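Local coordinates for afamin (Homo sapiens, PDB 6FAK), which carries hydrophobic molecules in body fluids, binding vitamin E and keeping lipidated Wnt proteins soluble and active, at residues 199-204 with 453-458; 149-154 with 462-467. One frame throughout, in Å; residues are numbered along the deposited sequence.

Contact 1: residues 199-204 with 453-458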
ATOM      1  N   GLN A 199      -4.004   0.767  -0.341  1.00 25.21           N
ATOM      2  CA  GLN A 199      -4.892   0.943   0.819  1.00 24.98           C
ATOM      3  C   GLN A 199      -4.170   1.572   2.050  1.00 24.85           C
ATOM      4  O   GLN A 199      -4.698   2.499   2.656  1.00 24.72           O
ATOM      5  CB  GLN A 199      -5.543  -0.393   1.149  1.00 24.80           C
ATOM      6  CG  GLN A 199      -6.521  -0.778   0.089  1.00 25.30           C
ATOM      7  CD  GLN A 199      -6.949  -2.219   0.107  1.00 25.22           C
ATOM      8  OE1 GLN A 199      -6.561  -2.994   0.981  1.00 24.86           O
ATOM      9  NE2 GLN A 199      -7.754  -2.580  -0.861  1.00 25.50           N
ATOM     10  N   LYS A 200      -2.946   1.147   2.331  1.00 25.00           N
ATOM     11  CA  LYS A 200      -2.135   1.751   3.379  1.00 26.17           C
ATOM     12  C   LYS A 200      -1.805   3.212   3.064  1.00 25.44           C
ATOM     13  O   LYS A 200      -1.771   4.018   3.949  1.00 24.66           O
ATOM     14  CB  LYS A 200      -0.800   1.000   3.586  1.00 28.17           C
ATOM     15  CG  LYS A 200      -1.022  -0.384   4.163  1.00 31.04           C
ATOM     16  CD  LYS A 200       0.234  -1.218   4.083  1.00 35.11           C
ATOM     17  CE  LYS A 200       1.232  -0.761   5.114  1.00 43.64           C
ATOM     18  NZ  LYS A 200       2.270  -1.806   5.353  1.00 47.80           N
ATOM     19  N   HIS A 201      -1.534   3.505   1.794  1.00 25.37           N
ATOM     20  CA  HIS A 201      -1.260   4.847   1.356  1.00 26.41           C
ATOM     21  C   HIS A 201      -2.491   5.780   1.600  1.00 25.27           C
ATOM     22  O   HIS A 201      -2.357   6.828   2.174  1.00 24.86           O
ATOM     23  CB  HIS A 201      -0.898   4.810  -0.124  1.00 29.12           C
ATOM     24  CG  HIS A 201      -0.395   6.095  -0.666  1.00 34.55           C
ATOM     25  ND1 HIS A 201       0.801   6.653  -0.267  1.00 38.25           N
ATOM     26  CD2 HIS A 201      -0.907   6.930  -1.602  1.00 39.76           C
ATOM     27  CE1 HIS A 201       1.015   7.770  -0.948  1.00 38.47           C
ATOM     28  NE2 HIS A 201      -0.009   7.965  -1.753  1.00 42.78           N
ATOM     29  N   VAL A 202      -3.658   5.377   1.139  1.00 24.56           N
ATOM     30  CA  VAL A 202      -4.839   6.194   1.321  1.00 24.71           C
ATOM     31  C   VAL A 202      -5.222   6.303   2.822  1.00 24.57           C
ATOM     32  O   VAL A 202      -5.539   7.408   3.325  1.00 24.57           O
ATOM     33  CB  VAL A 202      -6.006   5.652   0.504  1.00 24.94           C
ATOM     34  CG1 VAL A 202      -7.293   6.430   0.789  1.00 25.40           C
ATOM     35  CG2 VAL A 202      -5.686   5.755  -0.971  1.00 25.24           C
ATOM     36  N   CYS A 203      -5.204   5.193   3.546  1.00 24.30           N
ATOM     37  CA  CYS A 203      -5.546   5.235   4.980  1.00 24.76           C
ATOM     38  C   CYS A 203      -4.579   6.103   5.800  1.00 25.14           C
ATOM     39  O   CYS A 203      -5.018   6.841   6.660  1.00 25.22           O
ATOM     40  CB  CYS A 203      -5.672   3.845   5.611  1.00 24.76           C
ATOM     41  SG  CYS A 203      -6.964   2.855   4.808  1.00 25.11           S
ATOM     42  N   GLY A 204      -3.284   5.981   5.509  1.00 25.22           N
ATOM     43  CA  GLY A 204      -2.257   6.797   6.151  1.00 25.75           C
ATOM     44  C   GLY A 204      -2.517   8.256   5.914  1.00 25.70           C
ATOM     45  O   GLY A 204      -2.435   9.058   6.818  1.00 26.88           O
ATOM     46  N   LEU A 453       3.314   4.548  -8.555  1.00 26.32           N
ATOM     47  CA  LEU A 453       3.875   3.449  -7.780  1.00 27.10           C
ATOM     48  C   LEU A 453       4.981   3.876  -6.844  1.00 26.49           C
ATOM     49  O   LEU A 453       5.046   3.369  -5.738  1.00 26.54           O
ATOM     50  CB  LEU A 453       4.359   2.318  -8.666  1.00 27.87           C
ATOM     51  CG  LEU A 453       3.288   1.497  -9.379  1.00 30.00           C
ATOM     52  CD1 LEU A 453       3.978   0.397 -10.167  1.00 30.01           C
ATOM     53  CD2 LEU A 453       2.303   0.872  -8.422  1.00 31.70           C
ATOM     54  N   ALA A 454       5.840   4.798  -7.271  1.00 26.07           N
ATOM     55  CA  ALA A 454       6.864   5.355  -6.375  1.00 26.02           C
ATOM     56  C   ALA A 454       6.311   6.059  -5.149  1.00 26.49           C
ATOM     57  O   ALA A 454       6.873   5.937  -4.042  1.00 25.68           O
ATOM     58  CB  ALA A 454       7.779   6.327  -7.126  1.00 26.32           C
ATOM     59  N   ASP A 455       5.193   6.762  -5.320  1.00 26.90           N
ATOM     60  CA  ASP A 455       4.581   7.475  -4.220  1.00 27.75           C
ATOM     61  C   ASP A 455       4.088   6.558  -3.087  1.00 27.54           C
ATOM     62  O   ASP A 455       4.145   6.906  -1.891  1.00 26.48           O
ATOM     63  CB  ASP A 455       3.411   8.321  -4.730  1.00 29.98           C
ATOM     64  CG  ASP A 455       3.191   9.569  -3.883  1.00 33.94           C
ATOM     65  OD1 ASP A 455       4.055  10.502  -3.945  1.00 35.46           O
ATOM     66  OD2 ASP A 455       2.156   9.611  -3.166  1.00 36.69           O
ATOM     67  N   LEU A 456       3.681   5.360  -3.460  1.00 28.53           N
ATOM     68  CA  LEU A 456       3.275   4.386  -2.476  1.00 30.25           C
ATOM     69  C   LEU A 456       4.361   3.961  -1.507  1.00 29.69           C
ATOM     70  O   LEU A 456       4.059   3.502  -0.426  1.00 31.23           O
ATOM     71  CB  LEU A 456       2.733   3.126  -3.134  1.00 32.10           C
ATOM     72  CG  LEU A 456       1.584   3.289  -4.141  1.00 34.10           C
ATOM     73  CD1 LEU A 456       1.212   1.914  -4.712  1.00 36.36           C
ATOM     74  CD2 LEU A 456       0.429   4.061  -3.553  1.00 35.90           C
ATOM     75  N   VAL A 457       5.593   4.023  -1.906  1.00 30.14           N
ATOM     76  CA  VAL A 457       6.689   3.672  -0.997  1.00 33.69           C
ATOM     77  C   VAL A 457       6.647   4.577   0.248  1.00 37.19           C
ATOM     78  O   VAL A 457       6.665   4.086   1.379  1.00 33.86           O
ATOM     79  CB  VAL A 457       8.053   3.820  -1.705  1.00 36.63           C
ATOM     80  CG1 VAL A 457       9.208   3.533  -0.754  1.00 39.48           C
ATOM     81  CG2 VAL A 457       8.109   2.842  -2.877  1.00 36.98           C
ATOM     82  N   PHE A 458       6.556   5.894   0.037  1.00 38.78           N
ATOM     83  CA  PHE A 458       6.641   6.842   1.172  1.00 41.22           C
ATOM     84  C   PHE A 458       5.374   6.780   2.006  1.00 45.22           C
ATOM     85  O   PHE A 458       5.402   7.056   3.224  1.00 47.53           O
ATOM     86  CB  PHE A 458       7.131   8.244   0.714  1.00 38.95           C
ATOM     87  CG  PHE A 458       8.470   8.154   0.003  1.00 40.41           C
ATOM     88  CD1 PHE A 458       9.637   7.799   0.720  1.00 42.13           C
ATOM     89  CD2 PHE A 458       8.564   8.276  -1.377  1.00 43.71           C
ATOM     90  CE1 PHE A 458      10.884   7.642   0.080  1.00 43.45           C
ATOM     91  CE2 PHE A 458       9.794   8.122  -2.031  1.00 43.57           C
ATOM     92  CZ  PHE A 458      10.953   7.805  -1.308  1.00 44.94           C
TER

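Contact 2: residues 149-154 with 462-467. With NAG (2-acetamido-2-deoxy-beta-D-glucopyranose), chain B.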
ATOM      1  N   ASN A 149      -1.430  -9.040   7.403  1.00 23.63           N
ATOM      2  CA  ASN A 149      -1.846  -7.952   6.497  1.00 23.63           C
ATOM      3  C   ASN A 149      -2.997  -7.198   7.182  1.00 23.43           C
ATOM      4  O   ASN A 149      -4.141  -7.227   6.710  1.00 23.35           O
ATOM      5  CB  ASN A 149      -2.259  -8.529   5.114  1.00 23.67           C
ATOM      6  CG  ASN A 149      -1.111  -9.151   4.391  1.00 24.09           C
ATOM      7  OD1 ASN A 149      -0.373  -8.448   3.739  1.00 24.64           O
ATOM      8  ND2 ASN A 149      -0.904 -10.487   4.556  1.00 24.08           N
ATOM      9  N   PRO A 150      -2.710  -6.541   8.311  1.00 23.11           N
ATOM     10  CA  PRO A 150      -3.794  -6.064   9.163  1.00 22.97           C
ATOM     11  C   PRO A 150      -4.605  -4.914   8.596  1.00 23.01           C
ATOM     12  O   PRO A 150      -5.660  -4.645   9.150  1.00 22.60           O
ATOM     13  CB  PRO A 150      -3.056  -5.527  10.406  1.00 23.06           C
ATOM     14  CG  PRO A 150      -1.658  -5.274   9.956  1.00 23.24           C
ATOM     15  CD  PRO A 150      -1.392  -6.300   8.911  1.00 23.30           C
ATOM     16  N   PHE A 151      -4.086  -4.237   7.553  1.00 23.31           N
ATOM     17  CA  PHE A 151      -4.779  -3.082   6.985  1.00 23.84           C
ATOM     18  C   PHE A 151      -5.469  -3.387   5.673  1.00 24.15           C
ATOM     19  O   PHE A 151      -6.172  -2.520   5.180  1.00 24.54           O
ATOM     20  CB  PHE A 151      -3.829  -1.925   6.811  1.00 24.46           C
ATOM     21  CG  PHE A 151      -3.237  -1.462   8.099  1.00 25.06           C
ATOM     22  CD1 PHE A 151      -4.022  -0.806   9.011  1.00 25.33           C
ATOM     23  CD2 PHE A 151      -1.894  -1.697   8.397  1.00 25.49           C
ATOM     24  CE1 PHE A 151      -3.536  -0.425  10.219  1.00 25.36           C
ATOM     25  CE2 PHE A 151      -1.396  -1.299   9.609  1.00 25.75           C
ATOM     26  CZ  PHE A 151      -2.217  -0.658  10.508  1.00 25.77           C
ATOM     27  N   VAL A 152      -5.258  -4.570   5.091  1.00 23.97           N
ATOM     28  CA  VAL A 152      -5.851  -4.887   3.783  1.00 24.04           C
ATOM     29  C   VAL A 152      -7.358  -5.013   3.935  1.00 23.62           C
ATOM     30  O   VAL A 152      -7.853  -5.613   4.887  1.00 23.29           O
ATOM     31  CB  VAL A 152      -5.269  -6.156   3.165  1.00 24.76           C
ATOM     32  CG1 VAL A 152      -5.823  -6.444   1.760  1.00 24.87           C
ATOM     33  CG2 VAL A 152      -3.773  -5.919   2.988  1.00 25.69           C
ATOM     34  N   PHE A 153      -8.073  -4.451   2.978  1.00 23.59           N
ATOM     35  CA  PHE A 153      -9.542  -4.362   3.104  1.00 23.77           C
ATOM     36  C   PHE A 153     -10.167  -5.743   2.838  1.00 24.07           C
ATOM     37  O   PHE A 153      -9.635  -6.515   2.012  1.00 23.97           O
ATOM     38  CB  PHE A 153     -10.134  -3.385   2.093  1.00 23.86           C
ATOM     39  CG  PHE A 153      -9.703  -1.940   2.234  1.00 23.82           C
ATOM     40  CD1 PHE A 153      -8.954  -1.459   3.335  1.00 23.73           C
ATOM     41  CD2 PHE A 153     -10.131  -1.040   1.283  1.00 23.97           C
ATOM     42  CE1 PHE A 153      -8.609  -0.099   3.435  1.00 23.84           C
ATOM     43  CE2 PHE A 153      -9.792   0.320   1.368  1.00 24.20           C
ATOM     44  CZ  PHE A 153      -9.018   0.779   2.420  1.00 24.11           C
ATOM     45  N   ALA A 154     -11.283  -6.030   3.526  1.00 24.49           N
ATOM     46  CA  ALA A 154     -11.939  -7.355   3.444  1.00 25.12           C
ATOM     47  C   ALA A 154     -12.285  -7.851   2.045  1.00 25.58           C
ATOM     48  O   ALA A 154     -12.028  -9.029   1.754  1.00 25.41           O
ATOM     49  CB  ALA A 154     -13.114  -7.468   4.386  1.00 25.45           C
ATOM     50  N   CYS A 462       5.745   6.240   6.042  1.00 28.40           N
ATOM     51  CA  CYS A 462       5.235   7.250   6.931  1.00 28.43           C
ATOM     52  C   CYS A 462       4.224   6.748   7.953  1.00 29.35           C
ATOM     53  O   CYS A 462       3.942   7.458   8.915  1.00 29.19           O
ATOM     54  CB  CYS A 462       4.637   8.402   6.140  1.00 28.18           C
ATOM     55  SG  CYS A 462       5.972   9.237   5.255  1.00 28.37           S
ATOM     56  N   GLY A 463       3.688   5.552   7.736  1.00 29.75           N
ATOM     57  CA  GLY A 463       2.843   4.911   8.737  1.00 31.11           C
ATOM     58  C   GLY A 463       1.369   4.999   8.372  1.00 30.52           C
ATOM     59  O   GLY A 463       0.910   5.990   7.720  1.00 28.84           O
ATOM     60  N   VAL A 464       0.616   4.003   8.849  1.00 29.54           N
ATOM     61  CA  VAL A 464      -0.820   3.942   8.651  1.00 29.98           C
ATOM     62  C   VAL A 464      -1.591   4.450   9.855  1.00 30.05           C
ATOM     63  O   VAL A 464      -2.307   5.455   9.754  1.00 30.10           O
ATOM     64  CB  VAL A 464      -1.274   2.506   8.212  1.00 32.37           C
ATOM     65  CG1 VAL A 464      -2.749   2.504   7.890  1.00 32.95           C
ATOM     66  CG2 VAL A 464      -0.456   2.056   7.024  1.00 32.03           C
ATOM     67  N   ASN A 465      -1.418   3.786  11.002  1.00 28.70           N
ATOM     68  CA  ASN A 465      -2.125   4.116  12.205  1.00 28.88           C
ATOM     69  C   ASN A 465      -1.204   4.742  13.255  1.00 30.34           C
ATOM     70  O   ASN A 465      -1.499   4.704  14.433  1.00 31.02           O
ATOM     71  CB  ASN A 465      -2.825   2.869  12.793  1.00 28.24           C
ATOM     72  CG  ASN A 465      -1.859   1.771  13.309  1.00 27.43           C
ATOM     73  OD1 ASN A 465      -0.694   1.705  12.921  1.00 26.67           O
ATOM     74  ND2 ASN A 465      -2.392   0.873  14.141  1.00 27.22           N
ATOM     75  N   GLU A 466      -0.053   5.232  12.838  1.00 31.60           N
ATOM     76  CA  GLU A 466       0.861   5.936  13.747  1.00 35.03           C
ATOM     77  C   GLU A 466       1.476   7.123  13.005  1.00 33.05           C
ATOM     78  O   GLU A 466       1.637   7.078  11.786  1.00 30.57           O
ATOM     79  CB  GLU A 466       1.971   5.003  14.249  1.00 36.85           C
ATOM     80  CG  GLU A 466       2.555   4.188  13.128  1.00 41.29           C
ATOM     81  CD  GLU A 466       3.528   3.087  13.515  1.00 44.97           C
ATOM     82  OE1 GLU A 466       3.689   2.182  12.649  1.00 45.50           O
ATOM     83  OE2 GLU A 466       4.126   3.141  14.605  1.00 43.26           O
ATOM     84  N   ASN A 467       1.863   8.141  13.762  1.00 33.27           N
ATOM     85  CA  ASN A 467       2.754   9.170  13.264  1.00 34.12           C
ATOM     86  C   ASN A 467       4.107   8.701  13.723  1.00 32.10           C
ATOM     87  O   ASN A 467       4.388   8.705  14.882  1.00 32.25           O
ATOM     88  CB  ASN A 467       2.377  10.537  13.850  1.00 37.80           C
ATOM     89  CG  ASN A 467       1.014  10.980  13.362  1.00 40.28           C
ATOM     90  OD1 ASN A 467       0.762  10.962  12.154  1.00 41.65           O
ATOM     91  ND2 ASN A 467       0.133  11.333  14.278  1.00 46.61           N
TER
HETATM   92  C1  NAG B   1      -1.221  11.756  13.954  1.00 51.49           C
HETATM   93  C2  NAG B   1      -2.053  11.750  15.230  1.00 62.91           C
HETATM   94  C3  NAG B   1      -3.474  12.215  14.936  1.00 63.42           C
HETATM   95  C4  NAG B   1      -3.439  13.569  14.240  1.00 61.35           C
HETATM   96  C5  NAG B   1      -2.510  13.538  13.023  1.00 56.34           C
HETATM   97  C6  NAG B   1      -2.384  14.920  12.391  1.00 56.86           C
HETATM   98  C7  NAG B   1      -1.962  10.211  17.150  1.00 82.37           C
HETATM   99  C8  NAG B   1      -1.845  11.419  18.040  1.00 79.81           C
HETATM  100  N2  NAG B   1      -2.058  10.422  15.828  1.00 71.30           N
HETATM  101  O3  NAG B   1      -4.223  12.311  16.158  1.00 63.18           O
HETATM  102  O4  NAG B   1      -4.766  13.939  13.843  1.00 68.80           O
HETATM  103  O5  NAG B   1      -1.203  13.075  13.400  1.00 49.41           O
HETATM  104  O6  NAG B   1      -1.790  15.831  13.324  1.00 59.92           O
HETATM  105  O7  NAG B   1      -1.967   9.082  17.614  1.00 92.10           O

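Contact 1: residues 199-204 with 453-458
H201 reaches from helix 177-209 to helix 446-462 and meets two consecutive residues there, L456 with the face of its imidazole and D455 with its edge. One branch of the leucine does the touching: methyl CD2 lies over the ring face, 27° off the normal through the centroid, a CH-pi contact displaced toward the rim. The nearest ring atom is H201 CG, 3.6 Å from L456 CD2. At the edge, near the ring plane, carboxylate oxygen OD2 of D455 stands 3.1 Å from H201 NE2 and equally close to CE1, with ring and carboxylate planes 85° apart. The ring is also nearest the aspartate's backbone at CE1, which lies 3.4 Å from D455 O.

With CG anti to the backbone N (chi1 -171°), the imidazole is carried toward the other helix. A negative carboxylate so close to the ring would probably polarise it. NE2 hydrogen-bonds O1 of a bound polyether, a molecule probably from the crystallisation liquor, and H201, L453 and D455 all line its pocket, a site at the meeting of the second and third albumin domains.

Further out, F482 meets the imidazole obliquely, and R485 touches H201 as well. K200, the residue just before H201, forms a salt bridge with E460 of helix 446-462, another tie between the two helices. Helix 446-462 in turn packs through L453, V457 and F458 on helix 423-440, while A454, D455 and F458 touch R486 of helix 485-490.

Contact 2: residues 149-154 with 462-467
The phenyl ring of F151 presents one face to V464 and its edge to N465. Over the face stands a single valine methyl, CG1, 3.8 Å from the ring centroid and only 15° off the normal, a CH-pi contact; its closest ring atom is F151 CD1, 3.7 Å from V464 CG1. The amide of N465 meets the ring end at CZ, where N465 OD1 comes to 3.7 Å from F151 CZ. Its ND2 lies at the edge, in the ring plane, and the amide plane is turned 74° from that of the ring.

F151 and V464 approach from opposite directions, and the valine's CG1 is the branch anti to its backbone N (chi1 -175°), which lays it over the phenyl ring while CG2 is left to pack on K200 of helix 177-209. N465 ND2 is held by other partners, donating to the backbone oxygens of F105 and K108. K108 also touches F151 and hydrogen-bonds P150 O through its NZ, so the same residue serves both segments. Replacing F151 by an alanine removes the ring, which would probably leave V464 CG1 without the face it lies on and open a gap beside the N465 amide.

Both segments are connections between helices. N149 to V152 form a type I beta turn leading to F153, the N-cap of helix 154-171, while G463 leaves helix 446-462 with a positive phi. Beyond the contact, N467 carries an N-linked N-acetylglucosamine, with ND2 bonded to C1. What the chemistry implies is a buried junction between the first and third albumin domains that is apolar across the ring face, with the N465 amide that borders the ring engaged by backbone carbonyls.

Followed from the N terminus, the chain first passes the turn at 149-154, in the first albumin domain, and soon runs along helix 177-209 into the second, where 199-204 lies. It then traverses the second domain and enters the third, reaching 453-458 on helix 446-462, where contact 1 closes a loop of 248 intervening residues. A few residues on, 462-467 returns to 149-154, and contact 2 closes the wider loop in which contact 1 is nested. With centres 10 Å apart, the two touch: Q199 OE1 probably accepts a hydrogen bond from F153 N, and C203 packs on F153. All three domains thus converge around helix 177-209.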